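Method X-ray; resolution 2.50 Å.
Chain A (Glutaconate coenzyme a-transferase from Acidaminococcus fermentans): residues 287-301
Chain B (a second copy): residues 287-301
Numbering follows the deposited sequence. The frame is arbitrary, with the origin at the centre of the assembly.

Chain A, residues 287-301: HDEYLNKLGATRLIN
Chain B 287-301: HDEYLNKLGATRLIN

How are the two chains laid out? Each copy runs as a helix ending at residue 294, breaks at A:Gly295 or B:Gly295, and resumes as a short helix from 296 to 300; an exact two-fold axis relates the copies, so contacts between non-equivalent atoms occur twice. The copies come closest in register at A:Ala296 and B:Ala296. The first helix of one copy passes the second helix of the other at 9.0 Å and 110° between directions; the two second helices approach to 9.6 Å at 58°. Backbone angles are helical on both sides of A:Gly295 and B:Gly295, each of which turns its chain at phi/psi 98/147. A CB there would jam against the preceding carbonyl oxygen, so the bend calls for glycine.

Which bump fills which hollow? The methyl of A:Ala296 points toward chain B and sits among B:Leu291, B:Asn292, B:Ala296 and B:Leu299, while B:Ala296 enters the matching hollow in chain A. A:Ala296 CB lies 3.6 Å from B:Leu291 O, 3.9 Å from B:Leu299 CD1 and 4.4 Å from B:Ala296 CB. With so short a side chain on each, the backbones close in, A:Ala296 CA to B:Ala296 CA 3.8 Å, and the methyl rests on the partner's backbone, B:Ala296 CB to A:Ala296 N 3.6 Å.

What surrounds this centre? A:Leu291, A:Leu299 and A:Ile300, like their chain B equivalents, all point toward the partner with chi1 m and chi2 t. A:Leu291 CD1 meets B:Ile300 CD1 at 3.8 Å, extending the apolar packing beyond the alanines. A:Thr297, chi1 p, sends its methyl against the partner's first helix: A:Thr297 CG2 rests 3.6 Å from B:Asp288 O and 3.8 Å from B:Leu291 CB. Together the stretches bury 617 Å², with Thr297 and Ala296 of both chains the most covered residues.

How are polar groups satisfied around the packing? A:Asn292, with chi1 -78° and chi2 -13°, starts sideways but brings its amide to the start of the partner's second helix, where the first backbone NH groups have no partner within the helix. B:Thr297 N donates to A:Asn292 OD1 at 3.0 Å and 164°, and A:Asn292 ND2 gives a weak bond to B:Thr297 OG1 at 3.4 Å. An amide suits this place because it can accept and donate at once. The neighbouring NH is reached through water 2, which donates to A:Asn292 O at 2.8 Å and accepts from B:Ala296 N at 3.2 Å. Farther out, water 1 donates to A:Asp288 OD1 at 3.2 Å and accepts a weak bond from B:Asn301 ND2 at 3.5 Å. Waters 3 and 4 repeat these bridges with the chains exchanged.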

# COMPACT_ATOMS: atom_id res chain seq x y z
N HIS A 287 -0.15 -21.62 24.85
CA HIS A 287 -1.03 -21.12 23.78
C HIS A 287 -1.04 -22.03 22.54
O HIS A 287 -2.09 -22.22 21.92
CB HIS A 287 -0.66 -19.68 23.41
CG HIS A 287 -1.67 -19.03 22.52
ND1 HIS A 287 -2.96 -18.77 22.92
CD2 HIS A 287 -1.57 -18.55 21.25
CE1 HIS A 287 -3.61 -18.15 21.95
NE2 HIS A 287 -2.78 -18.00 20.93
N ASP A 288 0.11 -22.56 22.16
CA ASP A 288 0.13 -23.45 21.04
C ASP A 288 -0.93 -24.54 21.25
O ASP A 288 -1.77 -24.74 20.39
CB ASP A 288 1.53 -24.04 20.88
CG ASP A 288 2.46 -23.13 20.10
OD1 ASP A 288 2.04 -22.01 19.75
OD2 ASP A 288 3.59 -23.52 19.79
N GLU A 289 -0.96 -25.15 22.43
CA GLU A 289 -1.93 -26.18 22.77
C GLU A 289 -3.35 -25.72 22.54
O GLU A 289 -4.23 -26.51 22.20
CB GLU A 289 -1.80 -26.61 24.23
CG GLU A 289 -0.52 -27.32 24.52
CD GLU A 289 -0.69 -28.49 25.47
OE1 GLU A 289 -1.69 -28.55 26.21
OE2 GLU A 289 0.21 -29.36 25.45
N TYR A 290 -3.59 -24.44 22.81
CA TYR A 290 -4.92 -23.87 22.62
C TYR A 290 -5.24 -23.86 21.12
O TYR A 290 -6.32 -24.27 20.69
CB TYR A 290 -4.94 -22.46 23.22
CG TYR A 290 -6.24 -21.71 23.06
CD1 TYR A 290 -7.29 -21.90 23.94
CD2 TYR A 290 -6.40 -20.73 22.06
CE1 TYR A 290 -8.45 -21.16 23.86
CE2 TYR A 290 -7.57 -19.99 21.97
CZ TYR A 290 -8.59 -20.21 22.88
OH TYR A 290 -9.75 -19.48 22.80
N LEU A 291 -4.27 -23.42 20.31
CA LEU A 291 -4.46 -23.34 18.86
C LEU A 291 -4.71 -24.72 18.27
O LEU A 291 -5.65 -24.91 17.48
CB LEU A 291 -3.24 -22.69 18.19
CG LEU A 291 -3.01 -21.23 18.61
CD1 LEU A 291 -1.82 -20.68 17.89
CD2 LEU A 291 -4.26 -20.37 18.35
N ASN A 292 -3.91 -25.68 18.70
CA ASN A 292 -4.05 -27.02 18.19
C ASN A 292 -5.38 -27.65 18.59
O ASN A 292 -6.05 -28.29 17.78
CB ASN A 292 -2.84 -27.84 18.58
CG ASN A 292 -1.66 -27.56 17.69
OD1 ASN A 292 -1.81 -26.93 16.65
ND2 ASN A 292 -0.49 -28.02 18.07
N LYS A 293 -5.80 -27.38 19.82
CA LYS A 293 -7.07 -27.90 20.32
C LYS A 293 -8.15 -27.42 19.37
O LYS A 293 -9.00 -28.20 18.96
CB LYS A 293 -7.34 -27.36 21.73
CG LYS A 293 -8.63 -27.84 22.34
CD LYS A 293 -8.40 -28.57 23.67
CE LYS A 293 -9.70 -29.22 24.15
NZ LYS A 293 -10.78 -28.20 24.32
N LEU A 294 -8.11 -26.14 19.02
CA LEU A 294 -9.07 -25.54 18.10
C LEU A 294 -9.01 -26.19 16.71
O LEU A 294 -10.05 -26.51 16.13
CB LEU A 294 -8.82 -24.05 17.96
CG LEU A 294 -9.24 -23.22 19.16
CD1 LEU A 294 -8.84 -21.80 18.94
CD2 LEU A 294 -10.75 -23.33 19.40
N GLY A 295 -7.81 -26.42 16.19
CA GLY A 295 -7.70 -27.05 14.89
C GLY A 295 -7.50 -26.03 13.79
O GLY A 295 -8.06 -24.93 13.86
N ALA A 296 -6.73 -26.43 12.77
CA ALA A 296 -6.37 -25.60 11.62
C ALA A 296 -7.54 -24.95 10.90
O ALA A 296 -7.72 -23.74 11.02
CB ALA A 296 -5.54 -26.41 10.62
N THR A 297 -8.35 -25.73 10.19
CA THR A 297 -9.45 -25.12 9.43
C THR A 297 -10.33 -24.15 10.24
O THR A 297 -10.73 -23.11 9.73
CB THR A 297 -10.32 -26.17 8.63
OG1 THR A 297 -11.20 -26.88 9.52
CG2 THR A 297 -9.43 -27.18 7.91
N ARG A 298 -10.52 -24.43 11.51
CA ARG A 298 -11.37 -23.60 12.36
C ARG A 298 -10.87 -22.19 12.44
O ARG A 298 -11.67 -21.27 12.50
CB ARG A 298 -11.45 -24.18 13.78
CG ARG A 298 -12.17 -23.25 14.73
CD ARG A 298 -12.69 -23.92 16.00
NE ARG A 298 -13.67 -23.02 16.61
CZ ARG A 298 -14.48 -23.37 17.61
NH1 ARG A 298 -14.44 -24.60 18.10
NH2 ARG A 298 -15.34 -22.48 18.10
N LEU A 299 -9.55 -22.04 12.52
CA LEU A 299 -8.93 -20.72 12.62
C LEU A 299 -8.99 -20.00 11.28
O LEU A 299 -9.33 -18.81 11.22
CB LEU A 299 -7.48 -20.86 13.10
CG LEU A 299 -7.37 -21.46 14.51
CD1 LEU A 299 -5.92 -21.62 14.85
CD2 LEU A 299 -8.12 -20.60 15.54
N ILE A 300 -8.71 -20.76 10.22
CA ILE A 300 -8.72 -20.29 8.84
C ILE A 300 -10.08 -19.70 8.46
O ILE A 300 -10.16 -18.66 7.81
CB ILE A 300 -8.41 -21.43 7.87
CG1 ILE A 300 -6.95 -21.84 8.02
CG2 ILE A 300 -8.73 -21.00 6.45
CD1 ILE A 300 -6.47 -22.88 7.00
N ASN A 301 -11.16 -20.33 8.91
CA ASN A 301 -12.49 -19.84 8.57
C ASN A 301 -12.94 -18.64 9.35
O ASN A 301 -14.12 -18.29 9.34
CB ASN A 301 -13.52 -20.97 8.69
CG ASN A 301 -13.11 -22.21 7.92
OD1 ASN A 301 -13.63 -23.30 8.16
ND2 ASN A 301 -12.16 -22.06 6.99
N HIS B 287 -9.58 -31.49 1.06
CA HIS B 287 -8.46 -30.65 1.46
C HIS B 287 -8.53 -30.22 2.94
O HIS B 287 -7.50 -30.16 3.62
CB HIS B 287 -8.33 -29.43 0.54
CG HIS B 287 -7.06 -28.66 0.74
ND1 HIS B 287 -5.82 -29.19 0.47
CD2 HIS B 287 -6.85 -27.39 1.15
CE1 HIS B 287 -4.90 -28.28 0.69
NE2 HIS B 287 -5.49 -27.17 1.10
N ASP B 288 -9.72 -29.90 3.42
CA ASP B 288 -9.84 -29.54 4.81
C ASP B 288 -9.18 -30.63 5.66
O ASP B 288 -8.31 -30.33 6.47
CB ASP B 288 -11.31 -29.35 5.16
CG ASP B 288 -11.82 -27.96 4.82
OD1 ASP B 288 -11.05 -27.17 4.24
OD2 ASP B 288 -12.96 -27.63 5.16
N GLU B 289 -9.49 -31.90 5.39
CA GLU B 289 -8.91 -33.02 6.11
C GLU B 289 -7.41 -33.00 6.09
O GLU B 289 -6.75 -33.45 7.04
CB GLU B 289 -9.37 -34.35 5.50
CG GLU B 289 -10.83 -34.62 5.69
CD GLU B 289 -11.14 -36.06 6.01
OE1 GLU B 289 -10.30 -36.95 5.74
OE2 GLU B 289 -12.24 -36.29 6.57
N TYR B 290 -6.85 -32.54 4.98
CA TYR B 290 -5.40 -32.45 4.85
C TYR B 290 -4.88 -31.38 5.82
O TYR B 290 -3.92 -31.60 6.56
CB TYR B 290 -5.06 -32.11 3.40
CG TYR B 290 -3.58 -31.93 3.10
CD1 TYR B 290 -2.77 -33.02 2.84
CD2 TYR B 290 -3.01 -30.65 2.99
CE1 TYR B 290 -1.45 -32.87 2.49
CE2 TYR B 290 -1.68 -30.49 2.64
CZ TYR B 290 -0.91 -31.61 2.39
OH TYR B 290 0.42 -31.47 2.05
N LEU B 291 -5.56 -30.24 5.86
CA LEU B 291 -5.16 -29.13 6.73
C LEU B 291 -5.23 -29.54 8.19
O LEU B 291 -4.29 -29.32 8.97
CB LEU B 291 -6.03 -27.89 6.48
CG LEU B 291 -5.88 -27.32 5.07
CD1 LEU B 291 -6.75 -26.10 4.93
CD2 LEU B 291 -4.42 -26.98 4.74
N ASN B 292 -6.33 -30.19 8.55
CA ASN B 292 -6.51 -30.61 9.92
C ASN B 292 -5.49 -31.66 10.33
O ASN B 292 -4.92 -31.60 11.42
CB ASN B 292 -7.94 -31.03 10.13
CG ASN B 292 -8.85 -29.84 10.30
OD1 ASN B 292 -8.39 -28.73 10.49
ND2 ASN B 292 -10.15 -30.06 10.25
N LYS B 293 -5.18 -32.57 9.42
CA LYS B 293 -4.20 -33.61 9.68
C LYS B 293 -2.90 -32.92 10.06
O LYS B 293 -2.27 -33.30 11.03
CB LYS B 293 -3.99 -34.46 8.43
CG LYS B 293 -2.99 -35.58 8.59
CD LYS B 293 -3.60 -36.95 8.29
CE LYS B 293 -2.63 -38.07 8.67
NZ LYS B 293 -1.33 -37.93 7.92
N LEU B 294 -2.53 -31.91 9.29
CA LEU B 294 -1.32 -31.13 9.54
C LEU B 294 -1.36 -30.43 10.90
O LEU B 294 -0.38 -30.46 11.66
CB LEU B 294 -1.10 -30.10 8.45
CG LEU B 294 -0.63 -30.67 7.12
CD1 LEU B 294 -0.57 -29.57 6.12
CD2 LEU B 294 0.73 -31.34 7.27
N GLY B 295 -2.49 -29.81 11.23
CA GLY B 295 -2.60 -29.14 12.52
C GLY B 295 -2.34 -27.66 12.39
O GLY B 295 -1.50 -27.24 11.58
N ALA B 296 -3.04 -26.88 13.23
CA ALA B 296 -2.98 -25.42 13.27
C ALA B 296 -1.59 -24.83 13.38
O ALA B 296 -1.08 -24.29 12.40
CB ALA B 296 -3.85 -24.88 14.39
N THR B 297 -0.94 -24.97 14.53
CA THR B 297 0.38 -24.35 14.69
C THR B 297 1.39 -24.67 13.58
O THR B 297 2.14 -23.80 13.15
CB THR B 297 1.02 -24.59 16.12
OG1 THR B 297 1.52 -25.93 16.24
CG2 THR B 297 -0.01 -24.36 17.23
N ARG B 298 1.31 -25.87 13.01
CA ARG B 298 2.23 -26.28 11.97
C ARG B 298 2.15 -25.40 10.77
O ARG B 298 3.17 -25.14 10.13
CB ARG B 298 1.95 -27.73 11.54
CG ARG B 298 2.75 -28.13 10.33
CD ARG B 298 2.88 -29.64 10.12
NE ARG B 298 3.98 -29.88 9.19
CZ ARG B 298 4.51 -31.07 8.94
NH1 ARG B 298 4.04 -32.15 9.57
NH2 ARG B 298 5.51 -31.19 8.07
N LEU B 299 0.94 -24.99 10.42
CA LEU B 299 0.71 -24.13 9.25
C LEU B 299 1.16 -22.71 9.55
O LEU B 299 1.84 -22.07 8.72
CB LEU B 299 -0.77 -24.16 8.86
CG LEU B 299 -1.25 -25.55 8.41
CD1 LEU B 299 -2.71 -25.49 8.12
CD2 LEU B 299 -0.43 -26.07 7.22
N ILE B 300 0.82 -22.25 10.75
CA ILE B 300 1.17 -20.92 11.26
C ILE B 300 2.68 -20.69 11.24
O ILE B 300 3.15 -19.61 10.86
CB ILE B 300 0.69 -20.74 12.70
CG1 ILE B 300 -0.84 -20.67 12.72
CG2 ILE B 300 1.31 -19.50 13.31
CD1 ILE B 300 -1.45 -20.35 14.08
N ASN B 301 3.46 -21.70 11.59
CA ASN B 301 4.91 -21.55 11.62
C ASN B 301 5.57 -21.59 10.27
O ASN B 301 6.79 -21.72 10.17
CB ASN B 301 5.54 -22.58 12.55
CG ASN B 301 4.90 -22.58 13.93
OD1 ASN B 301 5.05 -23.54 14.68
ND2 ASN B 301 4.18 -21.51 14.26
O HOH W 1 1.95 -20.70 16.81
O HOH W 2 -4.63 -28.61 15.42
O HOH W 3 -6.03 -29.56 12.95
O HOH W 4 -10.18 -24.19 5.08